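Local atomic coordinates of putative uncharacterized protein PH0242 (Pyrococcus horikoshii, PDB entry 3VU1), a protein that belongs to the AglB oligosaccharyltransferase family and represents the C-terminal globular domain of one of its archaeal members. Residues 253-258 against 337-342. Numbering follows the deposited sequence.
Sequences FAIYKI and YRFILA
Phe253, Ile255 and Ile258 meet Phe339 and Leu341 in a buried apolar core where strands of two neighbouring antiparallel β-sheets, bridged by strand 464-487, come together within the Peripheral 1 family region. Strand 253-262 belongs to a four-stranded sheet, strand 336-356 to the larger one beside it; the two segments run roughly antiparallel, at 143°, with axes 7.9 Å apart at closest approach. All contacts between them are apolar and made by buried side chains. At one end, both methyls of Leu341 lie along one side of Phe253: CD1 is 4.1 Å from Phe253 CB, while CD2 reaches Phe253 CD1 at 4.0 Å, oblique to the ring. With CG anti to the backbone N (chi1 -173°), Leu341 turns both methyls to this partner. The Phe253 ring also packs edge-to-face with Tyr481, and its side chain is about 8 Å from the bound calcium ion. The strand bearing Tyr481, 464-487, joins the two segments: Met483 is paired with Ile255 through backbone hydrogen bonding and touches Leu341, and Ile484 adjoins Phe339. At the other end, two isoleucines share Phe339. The Ile255 side chain, extended at chi2 169°, crosses it at about a right angle, and CD1 of Ile255 settles obliquely against the root of the ring, 4.0 Å from both CB and CD2 of Phe339. Farther out, Ile258 CD1 sits over one face, 4.2 Å from Phe339 CZ.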
loop_
_atom_site.group_PDB
_atom_site.type_symbol
_atom_site.label_atom_id
_atom_site.label_comp_id
_atom_site.label_asym_id
_atom_site.label_seq_id
_atom_site.Cartn_x
_atom_site.Cartn_y
_atom_site.Cartn_z
ATOM N N PHE A 253 -4.274 -7.358 6.181
ATOM C CA PHE A 253 -5.436 -7.440 7.096
ATOM C C PHE A 253 -5.145 -6.770 8.435
ATOM O O PHE A 253 -4.332 -7.226 9.219
ATOM C CB PHE A 253 -5.885 -8.895 7.282
ATOM C CG PHE A 253 -6.020 -9.622 5.991
ATOM C CD1 PHE A 253 -5.084 -10.596 5.621
ATOM C CD2 PHE A 253 -7.042 -9.290 5.098
ATOM C CE1 PHE A 253 -5.196 -11.258 4.397
ATOM C CE2 PHE A 253 -7.140 -9.929 3.872
ATOM C CZ PHE A 253 -6.212 -10.915 3.522
ATOM N N ALA A 254 -5.818 -5.667 8.681
ATOM C CA ALA A 254 -5.495 -4.867 9.840
ATOM C C ALA A 254 -6.746 -4.393 10.586
ATOM O O ALA A 254 -7.873 -4.372 10.034
ATOM C CB ALA A 254 -4.656 -3.678 9.428
ATOM N N ILE A 255 -6.521 -4.011 11.842
ATOM C CA ILE A 255 -7.558 -3.461 12.686
ATOM C C ILE A 255 -7.252 -1.983 12.848
ATOM O O ILE A 255 -6.170 -1.621 13.307
ATOM C CB ILE A 255 -7.585 -4.170 14.060
ATOM C CG1 ILE A 255 -8.096 -5.592 13.880
ATOM C CG2 ILE A 255 -8.413 -3.363 15.054
ATOM C CD1 ILE A 255 -7.924 -6.488 15.083
ATOM N N TYR A 256 -8.205 -1.137 12.473
ATOM C CA TYR A 256 -7.989 0.287 12.585
ATOM C C TYR A 256 -8.578 0.962 13.817
ATOM O O TYR A 256 -8.354 2.153 14.015
ATOM C CB TYR A 256 -8.438 1.017 11.316
ATOM C CG TYR A 256 -9.906 0.978 10.971
ATOM C CD1 TYR A 256 -10.728 2.075 11.228
ATOM C CD2 TYR A 256 -10.476 -0.139 10.353
ATOM C CE1 TYR A 256 -12.072 2.061 10.885
ATOM C CE2 TYR A 256 -11.822 -0.166 10.007
ATOM C CZ TYR A 256 -12.602 0.943 10.261
ATOM O OH TYR A 256 -13.924 0.932 9.930
ATOM N N LYS A 257 -9.322 0.218 14.631
ATOM C CA LYS A 257 -10.060 0.777 15.775
ATOM C C LYS A 257 -10.522 -0.413 16.580
ATOM O O LYS A 257 -11.020 -1.395 16.006
ATOM C CB LYS A 257 -11.261 1.571 15.272
ATOM C CG LYS A 257 -12.034 2.404 16.285
ATOM C CD LYS A 257 -13.308 2.892 15.597
ATOM C CE LYS A 257 -14.042 3.987 16.346
ATOM N NZ LYS A 257 -13.716 5.351 15.841
ATOM N N ILE A 258 -10.280 -0.374 17.884
ATOM C CA ILE A 258 -10.797 -1.380 18.807
ATOM C C ILE A 258 -11.720 -0.679 19.822
ATOM O O ILE A 258 -11.388 0.425 20.322
ATOM C CB ILE A 258 -9.673 -2.030 19.605
ATOM C CG1 ILE A 258 -8.636 -2.653 18.678
ATOM C CG2 ILE A 258 -10.237 -3.042 20.603
ATOM C CD1 ILE A 258 -7.598 -3.495 19.411
ATOM N N TYR A 337 -0.167 -7.137 23.294
ATOM C CA TYR A 337 -0.996 -8.126 22.573
ATOM C C TYR A 337 -0.960 -7.923 21.054
ATOM O O TYR A 337 -1.092 -6.798 20.540
ATOM C CB TYR A 337 -2.446 -8.180 23.097
ATOM C CG TYR A 337 -2.536 -8.234 24.605
ATOM C CD1 TYR A 337 -2.824 -7.086 25.338
ATOM C CD2 TYR A 337 -2.315 -9.419 25.300
ATOM C CE1 TYR A 337 -2.904 -7.108 26.717
ATOM C CE2 TYR A 337 -2.389 -9.455 26.684
ATOM C CZ TYR A 337 -2.683 -8.290 27.386
ATOM O OH TYR A 337 -2.757 -8.291 28.763
ATOM N N ARG A 338 -0.754 -9.024 20.347
ATOM C CA ARG A 338 -0.747 -8.982 18.899
ATOM C C ARG A 338 -1.943 -9.755 18.346
ATOM O O ARG A 338 -2.092 -10.957 18.570
ATOM C CB ARG A 338 0.582 -9.531 18.346
ATOM C CG ARG A 338 0.809 -9.273 16.866
ATOM C CD ARG A 338 2.044 -10.000 16.392
ATOM N NE ARG A 338 3.231 -9.243 16.726
ATOM C CZ ARG A 338 4.448 -9.758 16.836
ATOM N NH1 ARG A 338 4.639 -11.065 16.647
ATOM N NH2 ARG A 338 5.466 -8.963 17.154
ATOM N N PHE A 339 -2.789 -9.040 17.623
ATOM C CA PHE A 339 -3.899 -9.643 16.913
ATOM C C PHE A 339 -3.444 -10.237 15.567
ATOM O O PHE A 339 -2.826 -9.556 14.747
ATOM C CB PHE A 339 -5.016 -8.609 16.758
ATOM C CG PHE A 339 -5.638 -8.208 18.072
ATOM C CD1 PHE A 339 -4.913 -7.470 19.014
ATOM C CD2 PHE A 339 -6.935 -8.589 18.389
ATOM C CE1 PHE A 339 -5.471 -7.106 20.228
ATOM C CE2 PHE A 339 -7.496 -8.232 19.612
ATOM C CZ PHE A 339 -6.765 -7.489 20.527
ATOM N N ILE A 340 -3.717 -11.524 15.383
ATOM C CA ILE A 340 -3.356 -12.258 14.170
ATOM C C ILE A 340 -4.563 -12.740 13.360
ATOM O O ILE A 340 -5.504 -13.312 13.908
ATOM C CB ILE A 340 -2.430 -13.461 14.496
ATOM C CG1 ILE A 340 -0.959 -13.065 14.370
ATOM C CG2 ILE A 340 -2.608 -14.573 13.486
ATOM C CD1 ILE A 340 -0.547 -12.000 15.336
ATOM N N LEU A 341 -4.529 -12.504 12.056
ATOM C CA LEU A 341 -5.449 -13.178 11.166
ATOM C C LEU A 341 -4.659 -14.279 10.474
ATOM O O LEU A 341 -3.618 -14.019 9.878
ATOM C CB LEU A 341 -6.053 -12.202 10.153
ATOM C CG LEU A 341 -7.168 -12.795 9.261
ATOM C CD1 LEU A 341 -8.245 -11.768 8.996
ATOM C CD2 LEU A 341 -6.673 -13.389 7.930
ATOM N N ALA A 342 -5.112 -15.520 10.584
ATOM C CA ALA A 342 -4.478 -16.596 9.810
ATOM C C ALA A 342 -5.437 -17.091 8.716
ATOM O O ALA A 342 -6.628 -17.319 8.970
ATOM C CB ALA A 342 -3.972 -17.725 10.682
#